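Local structure of cell wall surface anchor family protein (Streptococcus agalactiae serogroup V, 3TW0) at residues A[43-46]-A[47-51]; A[111-114]-A[115-118]; A[152-155]-A[156-160]; A[308-311]-A[312-316]. The protein serves as the adhesive tip pilin of a group B streptococcal pilus and, through its von Willebrand factor A-type domain, probably attaches the bacterium to host tissue. The protein carries 2 engineered substitutions. All blocks are in the same frame, centred on the assembly; numbering follows the deposited sequence.

Contact 1. Residues A[43-46]-A[47-51]; sequences KLID and KITSN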
loop_
_atom_site.group_PDB
_atom_site.type_symbol
_atom_site.label_atom_id
_atom_site.label_comp_id
_atom_site.label_asym_id
_atom_site.label_seq_id
_atom_site.Cartn_x
_atom_site.Cartn_y
_atom_site.Cartn_z
ATOM N N LYS A 43 -20.970 6.309 8.103
ATOM C CA LYS A 43 -21.645 5.840 9.326
ATOM C C LYS A 43 -20.740 6.018 10.529
ATOM O O LYS A 43 -21.192 6.382 11.615
ATOM C CB LYS A 43 -22.067 4.369 9.212
ATOM C CG LYS A 43 -23.553 4.122 8.922
ATOM C CD LYS A 43 -23.818 3.601 7.487
ATOM C CE LYS A 43 -23.370 2.137 7.286
ATOM N NZ LYS A 43 -23.676 1.270 8.455
ATOM N N LEU A 44 -19.450 5.784 10.337
ATOM C CA LEU A 44 -18.521 5.929 11.453
ATOM C C LEU A 44 -18.388 7.401 11.873
ATOM O O LEU A 44 -18.517 7.741 13.054
ATOM C CB LEU A 44 -17.185 5.263 11.150
ATOM C CG LEU A 44 -16.238 5.406 12.329
ATOM C CD1 LEU A 44 -16.525 4.422 13.464
ATOM C CD2 LEU A 44 -14.888 5.231 11.829
ATOM N N ILE A 45 -18.180 8.273 10.894
ATOM C CA ILE A 45 -18.109 9.696 11.153
ATOM C C ILE A 45 -19.348 10.167 11.927
ATOM O O ILE A 45 -19.200 10.808 12.968
ATOM C CB ILE A 45 -17.926 10.532 9.840
ATOM C CG1 ILE A 45 -16.627 10.149 9.082
ATOM C CG2 ILE A 45 -17.953 12.024 10.150
ATOM C CD1 ILE A 45 -15.295 10.494 9.788
ATOM N N ASP A 46 -20.546 9.842 11.441
ATOM C CA ASP A 46 -21.783 10.294 12.110
ATOM C C ASP A 46 -21.821 9.770 13.539
ATOM O O ASP A 46 -22.196 10.502 14.461
ATOM C CB ASP A 46 -23.049 9.850 11.371
ATOM C CG ASP A 46 -23.226 10.543 10.035
ATOM O OD1 ASP A 46 -22.636 11.635 9.823
ATOM O OD2 ASP A 46 -23.955 9.987 9.181
ATOM N N LYS A 47 -21.422 8.514 13.718
ATOM C CA LYS A 47 -21.449 7.914 15.049
ATOM C C LYS A 47 -20.490 8.637 15.994
ATOM O O LYS A 47 -20.912 9.091 17.058
ATOM C CB LYS A 47 -21.202 6.399 15.024
ATOM C CG LYS A 47 -21.496 5.752 16.404
ATOM C CD LYS A 47 -21.029 4.299 16.533
ATOM C CE LYS A 47 -22.201 3.330 16.374
ATOM N NZ LYS A 47 -22.049 2.112 17.231
ATOM N N ILE A 48 -19.223 8.772 15.597
ATOM C CA ILE A 48 -18.216 9.455 16.425
ATOM C C ILE A 48 -18.589 10.895 16.784
ATOM O O ILE A 48 -18.478 11.301 17.947
ATOM C CB ILE A 48 -16.810 9.440 15.766
ATOM C CG1 ILE A 48 -16.403 8.008 15.455
ATOM C CG2 ILE A 48 -15.745 10.108 16.675
ATOM C CD1 ILE A 48 -15.403 7.924 14.345
ATOM N N THR A 49 -19.030 11.655 15.786
ATOM C CA THR A 49 -19.287 13.065 15.978
ATOM C C THR A 49 -20.636 13.355 16.648
ATOM O O THR A 49 -20.991 14.523 16.808
ATOM C CB THR A 49 -19.242 13.833 14.647
ATOM O OG1 THR A 49 -20.216 13.282 13.749
ATOM C CG2 THR A 49 -17.845 13.761 14.020
ATOM N N SER A 50 -21.381 12.311 17.016
ATOM C CA SER A 50 -22.636 12.497 17.741
ATOM C C SER A 50 -22.323 13.154 19.083
ATOM O O SER A 50 -23.007 14.100 19.497
ATOM C CB SER A 50 -23.407 11.185 17.896
ATOM O OG SER A 50 -22.664 10.251 18.657
ATOM N N ASN A 51 -21.264 12.675 19.725
ATOM C CA ASN A 51 -20.639 13.380 20.830
ATOM C C ASN A 51 -19.782 14.554 20.312
ATOM O O ASN A 51 -18.782 14.345 19.622
ATOM C CB ASN A 51 -19.796 12.399 21.649
ATOM C CG ASN A 51 -19.159 13.042 22.867
ATOM O OD1 ASN A 51 -18.963 14.259 22.918
ATOM N ND2 ASN A 51 -18.824 12.218 23.862
#
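K43 O takes the amide of K47 at 3.0 Å between N and O, one of the last regular turns of helix 33-48. L44 comes next: its carbonyl oxygen receives I48 N at 2.8 Å in an almost straight bond (N-H...O 177°), and its side chain meets I48 on the same flank. With CG anti to the backbone N (chi1 -179°), the L44 fork swings toward the later turn, where I48 CD1 sits against the branch point CG at 3.3 Å, tighter than usual for two carbons. L44 and I48 together turn to strand 11-18, touching V15 and V13. I45 O is gripped twice by T49: the amide N arrives nearly in line with the carbonyl, while OG1, 2.8 Å from I45 O, comes from above the carbonyl plane. The I45 and T49 CG2 methyls lie 4.2 Å apart, and both side chains touch V117 of helix 114-122. D46 points away and pairs with K121 of that helix. S50 OG folds back onto K47 O at 2.6 Å. The end of helix 33-48 thus has side-chain hydroxyls added to its backbone bonds, on a helix packed against the central parallel sheet of a von Willebrand factor A fold.

Contact 2. Residues A[111-114]-A[115-118]; sequences TNDA and NEVN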
loop_
_atom_site.group_PDB
_atom_site.type_symbol
_atom_site.label_atom_id
_atom_site.label_comp_id
_atom_site.label_asym_id
_atom_site.label_seq_id
_atom_site.Cartn_x
_atom_site.Cartn_y
_atom_site.Cartn_z
ATOM N N THR A 111 -10.856 17.131 13.639
ATOM C CA THR A 111 -11.812 18.201 13.850
ATOM C C THR A 111 -13.110 17.755 14.532
ATOM O O THR A 111 -13.525 16.602 14.373
ATOM C CB THR A 111 -12.078 18.978 12.538
ATOM O OG1 THR A 111 -12.818 20.189 12.827
ATOM C CG2 THR A 111 -12.813 18.074 11.492
ATOM N N ASN A 112 -13.702 18.672 15.315
ATOM C CA ASN A 112 -15.119 18.609 15.763
ATOM C C ASN A 112 -15.964 19.804 15.299
ATOM O O ASN A 112 -17.132 19.945 15.690
ATOM C CB ASN A 112 -15.259 18.478 17.288
ATOM C CG ASN A 112 -14.513 19.574 18.053
ATOM O OD1 ASN A 112 -14.328 20.702 17.568
ATOM N ND2 ASN A 112 -14.066 19.230 19.263
ATOM N N ASP A 113 -15.387 20.663 14.474
ATOM C CA ASP A 113 -16.169 21.710 13.867
ATOM C C ASP A 113 -17.151 21.103 12.873
ATOM O O ASP A 113 -16.743 20.403 11.934
ATOM C CB ASP A 113 -15.285 22.745 13.190
ATOM C CG ASP A 113 -16.089 23.859 12.582
ATOM O OD1 ASP A 113 -16.721 23.650 11.533
ATOM O OD2 ASP A 113 -16.096 24.944 13.158
ATOM N N ALA A 114 -18.439 21.400 13.061
ATOM C CA ALA A 114 -19.494 20.766 12.275
ATOM C C ALA A 114 -19.406 21.044 10.780
ATOM O O ALA A 114 -19.732 20.169 9.967
ATOM C CB ALA A 114 -20.884 21.120 12.820
ATOM N N ASN A 115 -18.980 22.249 10.413
ATOM C CA ASN A 115 -18.800 22.580 8.997
ATOM C C ASN A 115 -17.607 21.848 8.379
ATOM O O ASN A 115 -17.666 21.407 7.230
ATOM C CB ASN A 115 -18.671 24.094 8.777
ATOM C CG ASN A 115 -19.878 24.879 9.291
ATOM O OD1 ASN A 115 -19.761 25.644 10.243
ATOM N ND2 ASN A 115 -21.032 24.696 8.659
ATOM N N GLU A 116 -16.528 21.740 9.140
ATOM C CA GLU A 116 -15.361 20.932 8.756
ATOM C C GLU A 116 -15.703 19.453 8.633
ATOM O O GLU A 116 -15.248 18.787 7.711
ATOM C CB GLU A 116 -14.200 21.166 9.715
ATOM C CG GLU A 116 -13.685 22.607 9.598
ATOM C CD GLU A 116 -12.348 22.887 10.302
ATOM O OE1 GLU A 116 -12.024 22.257 11.312
ATOM O OE2 GLU A 116 -11.607 23.765 9.819
ATOM N N VAL A 117 -16.531 18.948 9.538
ATOM C CA VAL A 117 -16.993 17.560 9.443
ATOM C C VAL A 117 -17.681 17.352 8.090
ATOM O O VAL A 117 -17.391 16.373 7.394
ATOM C CB VAL A 117 -17.907 17.189 10.631
ATOM C CG1 VAL A 117 -18.467 15.759 10.498
ATOM C CG2 VAL A 117 -17.127 17.319 11.915
ATOM N N ASN A 118 -18.558 18.294 7.718
ATOM C CA ASN A 118 -19.236 18.312 6.424
ATOM C C ASN A 118 -18.274 18.305 5.231
ATOM O O ASN A 118 -18.551 17.680 4.213
ATOM C CB ASN A 118 -20.096 19.572 6.280
ATOM C CG ASN A 118 -21.383 19.534 7.092
ATOM O OD1 ASN A 118 -21.846 18.478 7.529
ATOM N ND2 ASN A 118 -21.973 20.708 7.287
#
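D113 and E116 meet where strand 110-111 gives way to helix 114-122, D113 being the N-cap residue and T111 the start of an ST turn that leads into it. A chi1 of -179° turns the D113 carboxylate away from its own N and toward the first turn, setting OD1 before two amides. E116 N is the better placed, 3.1 Å from D113 OD1 on the anti side and 17° out of the carboxylate plane; N115 N, at 2.9 Å from the same OD1, makes only a weak bond with a strongly bent angle. E116 runs back the other way, crossing the D113 side chain at about a right angle, with CG 3.9 Å from D113 CB and the two carboxylate planes 62° apart. Their like charges stay separated, D113 OD1 lying 4.9 Å from E116 OE1, and the amides of the first turn, two of which D113 OD1 accepts, would probably ease the repulsion. T111 crosses E116 obliquely, its CG2 resting near E116 CB. V117 tucks its CG2 against D113 O, which also accepts V117 N in a normal helical bond. Backbone bonding with V56 ties T111 to strand 55-61. The T111 hydroxyl works in both directions: OG1 accepts D113 N at 3.1 Å and donates to E116 OE1 at 2.7 Å, using the anti lone pair of that carboxylate oxygen.

Contact 3. Residues A[152-155]-A[156-160]; sequences ANEI and LETQS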
loop_
_atom_site.group_PDB
_atom_site.type_symbol
_atom_site.label_atom_id
_atom_site.label_comp_id
_atom_site.label_asym_id
_atom_site.label_seq_id
_atom_site.Cartn_x
_atom_site.Cartn_y
_atom_site.Cartn_z
ATOM N N ALA A 152 -1.728 8.319 9.302
ATOM C CA ALA A 152 -2.709 8.287 10.402
ATOM C C ALA A 152 -1.981 8.474 11.737
ATOM O O ALA A 152 -2.386 9.275 12.571
ATOM C CB ALA A 152 -3.485 6.975 10.400
ATOM N N ASN A 153 -0.889 7.751 11.918
ATOM C CA ASN A 153 -0.082 7.878 13.135
ATOM C C ASN A 153 0.460 9.295 13.305
ATOM O O ASN A 153 0.395 9.893 14.400
ATOM C CB ASN A 153 1.077 6.886 13.096
ATOM C CG ASN A 153 1.840 6.796 14.418
ATOM O OD1 ASN A 153 1.253 6.663 15.483
ATOM N ND2 ASN A 153 3.142 6.831 14.338
ATOM N N GLU A 154 1.018 9.842 12.232
ATOM C CA GLU A 154 1.593 11.170 12.295
ATOM C C GLU A 154 0.571 12.210 12.785
ATOM O O GLU A 154 0.884 13.008 13.689
ATOM C CB GLU A 154 2.170 11.563 10.947
ATOM C CG GLU A 154 2.625 13.007 10.848
ATOM C CD GLU A 154 3.143 13.355 9.469
ATOM O OE1 GLU A 154 2.732 12.684 8.491
ATOM O OE2 GLU A 154 3.963 14.305 9.370
ATOM N N ILE A 155 -0.636 12.167 12.209
ATOM C CA ILE A 155 -1.778 12.977 12.632
ATOM C C ILE A 155 -2.046 12.864 14.152
ATOM O O ILE A 155 -2.130 13.874 14.846
ATOM C CB ILE A 155 -3.047 12.601 11.820
ATOM C CG1 ILE A 155 -2.995 13.192 10.401
ATOM C CG2 ILE A 155 -4.338 13.086 12.494
ATOM C CD1 ILE A 155 -4.061 12.629 9.534
ATOM N N LEU A 156 -2.183 11.641 14.654
ATOM C CA LEU A 156 -2.438 11.424 16.084
ATOM C C LEU A 156 -1.285 11.925 16.984
ATOM O O LEU A 156 -1.516 12.616 17.970
ATOM C CB LEU A 156 -2.736 9.951 16.337
ATOM C CG LEU A 156 -4.134 9.533 15.856
ATOM C CD1 LEU A 156 -4.247 8.037 15.730
ATOM C CD2 LEU A 156 -5.230 10.099 16.780
ATOM N N GLU A 157 -0.051 11.588 16.626
ATOM C CA GLU A 157 1.108 11.982 17.404
ATOM C C GLU A 157 1.374 13.474 17.352
ATOM O O GLU A 157 1.891 14.043 18.307
ATOM C CB GLU A 157 2.349 11.226 16.943
ATOM C CG GLU A 157 2.184 9.734 17.031
ATOM C CD GLU A 157 3.505 9.025 17.240
ATOM O OE1 GLU A 157 4.359 9.062 16.321
ATOM O OE2 GLU A 157 3.679 8.443 18.348
ATOM N N THR A 158 1.015 14.095 16.237
ATOM C CA THR A 158 1.189 15.533 16.018
ATOM C C THR A 158 0.077 16.346 16.664
ATOM O O THR A 158 0.334 17.417 17.182
ATOM C CB THR A 158 1.144 15.873 14.502
ATOM O OG1 THR A 158 1.947 14.934 13.783
ATOM C CG2 THR A 158 1.709 17.248 14.253
ATOM N N GLN A 159 -1.152 15.839 16.608
ATOM C CA GLN A 159 -2.331 16.664 16.877
ATOM C C GLN A 159 -3.191 16.223 18.073
ATOM O O GLN A 159 -4.060 16.969 18.507
ATOM C CB GLN A 159 -3.233 16.733 15.637
ATOM C CG GLN A 159 -2.606 17.262 14.365
ATOM C CD GLN A 159 -3.568 17.133 13.185
ATOM O OE1 GLN A 159 -4.797 17.095 13.357
ATOM N NE2 GLN A 159 -3.014 17.041 11.986
ATOM N N SER A 160 -2.998 14.997 18.547
ATOM C CA SER A 160 -3.613 14.565 19.786
ATOM C C SER A 160 -2.592 14.625 20.953
ATOM O O SER A 160 -1.634 15.425 20.927
ATOM C CB SER A 160 -4.201 13.164 19.616
ATOM O OG SER A 160 -5.070 12.817 20.667
#
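E157 and N153 face each other one turn apart near the C-terminal end of helix 145-159. Followed outward, E157 CB lies 3.5 Å from N153 O, the carbonyl that accepts E157 N in a nearly straight bond of 2.8 Å. CG, set beside the backbone N by a chi1 of -58°, comes closer still, 3.2 Å from N153 O, and also flanks N153 OD1. CD sits equally far from both ends of the N153 amide, 3.7 Å from ND2 and from OD1. At the tip, OE1 stands 3.2 Å from N153 ND2, the amide and carboxylate planes turned 31° from each other, while OE2 looks to K316 in a long, weak ion pair. N153 OD1 has its firmer partner in Y318 OH. On another side of the helix Q159 crosses I155 obliquely, its CB 3.2 Å from I155 O, and its amide bonds to L110 N and L108 O. I155 and L156 turn to V14 of strand 11-18, the apolar side of the helix. The chemistry is thus divided: aliphatic groups hold the helix on the sheet, whereas the amides of N153 and Q159, bonded to other parts of the chain, join its last turns to the neighbouring loops and strands.

Contact 4. Residues A[308-311]-A[312-316]; sequences YFNG and NIRPK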
loop_
_atom_site.group_PDB
_atom_site.type_symbol
_atom_site.label_atom_id
_atom_site.label_comp_id
_atom_site.label_asym_id
_atom_site.label_seq_id
_atom_site.Cartn_x
_atom_site.Cartn_y
_atom_site.Cartn_z
ATOM N N TYR A 308 6.235 -2.907 10.274
ATOM C CA TYR A 308 6.209 -1.485 10.529
ATOM C C TYR A 308 5.112 -1.149 11.538
ATOM O O TYR A 308 5.330 -0.349 12.457
ATOM C CB TYR A 308 5.984 -0.659 9.247
ATOM C CG TYR A 308 5.523 0.705 9.634
ATOM C CD1 TYR A 308 6.432 1.693 9.977
ATOM C CD2 TYR A 308 4.169 0.966 9.776
ATOM C CE1 TYR A 308 6.001 2.943 10.408
ATOM C CE2 TYR A 308 3.720 2.202 10.207
ATOM C CZ TYR A 308 4.638 3.183 10.513
ATOM O OH TYR A 308 4.149 4.401 10.934
ATOM N N PHE A 309 3.940 -1.756 11.371
ATOM C CA PHE A 309 2.814 -1.530 12.276
ATOM C C PHE A 309 3.232 -1.871 13.709
ATOM O O PHE A 309 3.087 -1.058 14.627
ATOM C CB PHE A 309 1.609 -2.371 11.852
ATOM C CG PHE A 309 0.387 -2.185 12.726
ATOM C CD1 PHE A 309 -0.550 -1.176 12.449
ATOM C CD2 PHE A 309 0.167 -3.028 13.830
ATOM C CE1 PHE A 309 -1.682 -0.995 13.281
ATOM C CE2 PHE A 309 -0.943 -2.853 14.651
ATOM C CZ PHE A 309 -1.879 -1.857 14.371
ATOM N N ASN A 310 3.773 -3.078 13.876
ATOM C CA ASN A 310 4.131 -3.578 15.196
ATOM C C ASN A 310 5.300 -2.832 15.829
ATOM O O ASN A 310 5.422 -2.780 17.039
ATOM C CB ASN A 310 4.419 -5.085 15.148
ATOM C CG ASN A 310 3.154 -5.923 14.982
ATOM O OD1 ASN A 310 2.054 -5.458 15.271
ATOM N ND2 ASN A 310 3.306 -7.170 14.514
ATOM N N GLY A 311 6.160 -2.252 15.013
ATOM C CA GLY A 311 7.307 -1.513 15.512
ATOM C C GLY A 311 7.000 -0.083 15.917
ATOM O O GLY A 311 7.644 0.460 16.823
ATOM N N ASN A 312 6.034 0.544 15.251
ATOM C CA ASN A 312 5.891 2.009 15.304
ATOM C C ASN A 312 4.474 2.497 15.641
ATOM O O ASN A 312 4.296 3.655 16.050
ATOM C CB ASN A 312 6.364 2.642 13.964
ATOM C CG ASN A 312 7.783 2.236 13.576
ATOM O OD1 ASN A 312 8.734 2.923 13.929
ATOM N ND2 ASN A 312 7.936 1.121 12.841
ATOM N N ILE A 313 3.471 1.631 15.454
ATOM C CA ILE A 313 2.088 1.985 15.737
ATOM C C ILE A 313 1.563 1.335 17.005
ATOM O O ILE A 313 1.117 2.032 17.886
ATOM C CB ILE A 313 1.106 1.602 14.600
ATOM C CG1 ILE A 313 1.611 2.064 13.226
ATOM C CG2 ILE A 313 -0.317 2.106 14.909
ATOM C CD1 ILE A 313 1.688 3.555 13.018
ATOM N N ARG A 314 1.579 0.005 17.050
ATOM C CA ARG A 314 1.025 -0.779 18.172
ATOM C C ARG A 314 1.558 -0.321 19.536
ATOM O O ARG A 314 0.777 -0.181 20.471
ATOM C CB ARG A 314 1.307 -2.266 17.973
ATOM C CG ARG A 314 0.619 -3.178 18.977
ATOM C CD ARG A 314 0.964 -4.645 18.722
ATOM N NE ARG A 314 -0.300 -5.346 18.582
ATOM C CZ ARG A 314 -0.796 -5.820 17.443
ATOM N NH1 ARG A 314 -0.110 -5.756 16.320
ATOM N NH2 ARG A 314 -1.979 -6.405 17.447
ATOM N N PRO A 315 2.876 -0.058 19.646
ATOM C CA PRO A 315 3.396 0.465 20.927
ATOM C C PRO A 315 2.790 1.804 21.417
ATOM O O PRO A 315 2.880 2.091 22.611
ATOM C CB PRO A 315 4.902 0.647 20.662
ATOM C CG PRO A 315 5.225 -0.240 19.520
ATOM C CD PRO A 315 3.960 -0.277 18.662
ATOM N N LYS A 316 2.198 2.610 20.529
ATOM C CA LYS A 316 1.583 3.887 20.932
ATOM C C LYS A 316 0.393 3.703 21.879
ATOM O O LYS A 316 -0.074 4.665 22.499
ATOM C CB LYS A 316 1.163 4.730 19.726
ATOM C CG LYS A 316 2.299 5.198 18.817
ATOM C CD LYS A 316 3.499 5.719 19.595
ATOM C CE LYS A 316 4.690 5.852 18.674
ATOM N NZ LYS A 316 5.977 6.077 19.377
#
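The C-terminal end of helix 302-312, where the chain turns through a short 3-10 segment toward strand 319-324, brings N312 back onto Y308. N312 ND2 donates to Y308 O at 3.0 Å, in the carbonyl plane and on a lone pair, and its amide lies nearly parallel to the tyrosine ring, 14° between planes. Q211 N binds the other end of that amide, at OD1, which fixes its rotation. I313 touches two rings: CD1 is 3.3 Å from Y308 OH, while CB stands over one face of F309 in a CH-pi contact, 4.2 Å from the ring centroid. F309's chi1 of -179° sets the ring beside its own carbonyl carbon, with one face toward I313 CB. F309 O accepts two amides from opposite faces of its plane, I313 N at 2.8 Å and R314 N at 3.0 Å. R314 NH1 comes in at the edge of the F309 ring, 3.5 Å from CE2, and also points to N310 OD1, but at a modelled 2.4 Å, so the strength of that bond is doubtful. The firm partner of the guanidinium is S347 O, which NH2 reaches. The carbonyls of Y308 and F309 are thus taken up by N312, I313 and R314 as the helix ends.

Overall arrangement
From the N terminus, contact 1 finishes helix 33-48 just before strand 55-61, an outermost strand of the parallel sheet. Contact 2 then opens helix 114-122 after strand 110-111 and packs on contact 1, V117 CG1 meeting the methyls of I45 and T49. Contact 3 ends the next helix, 145-159, ahead of strand 165-172; its nearest atoms lie about 6 Å from contact 2 without touching. Contact 4 ends helix 302-312 before strand 319-324 and touches contact 3, where N153 CB packs on I313 CD1. The four follow in series, none nested or crossed, and each closes only a local turn. They form two touching pairs, both away from the magnesium site.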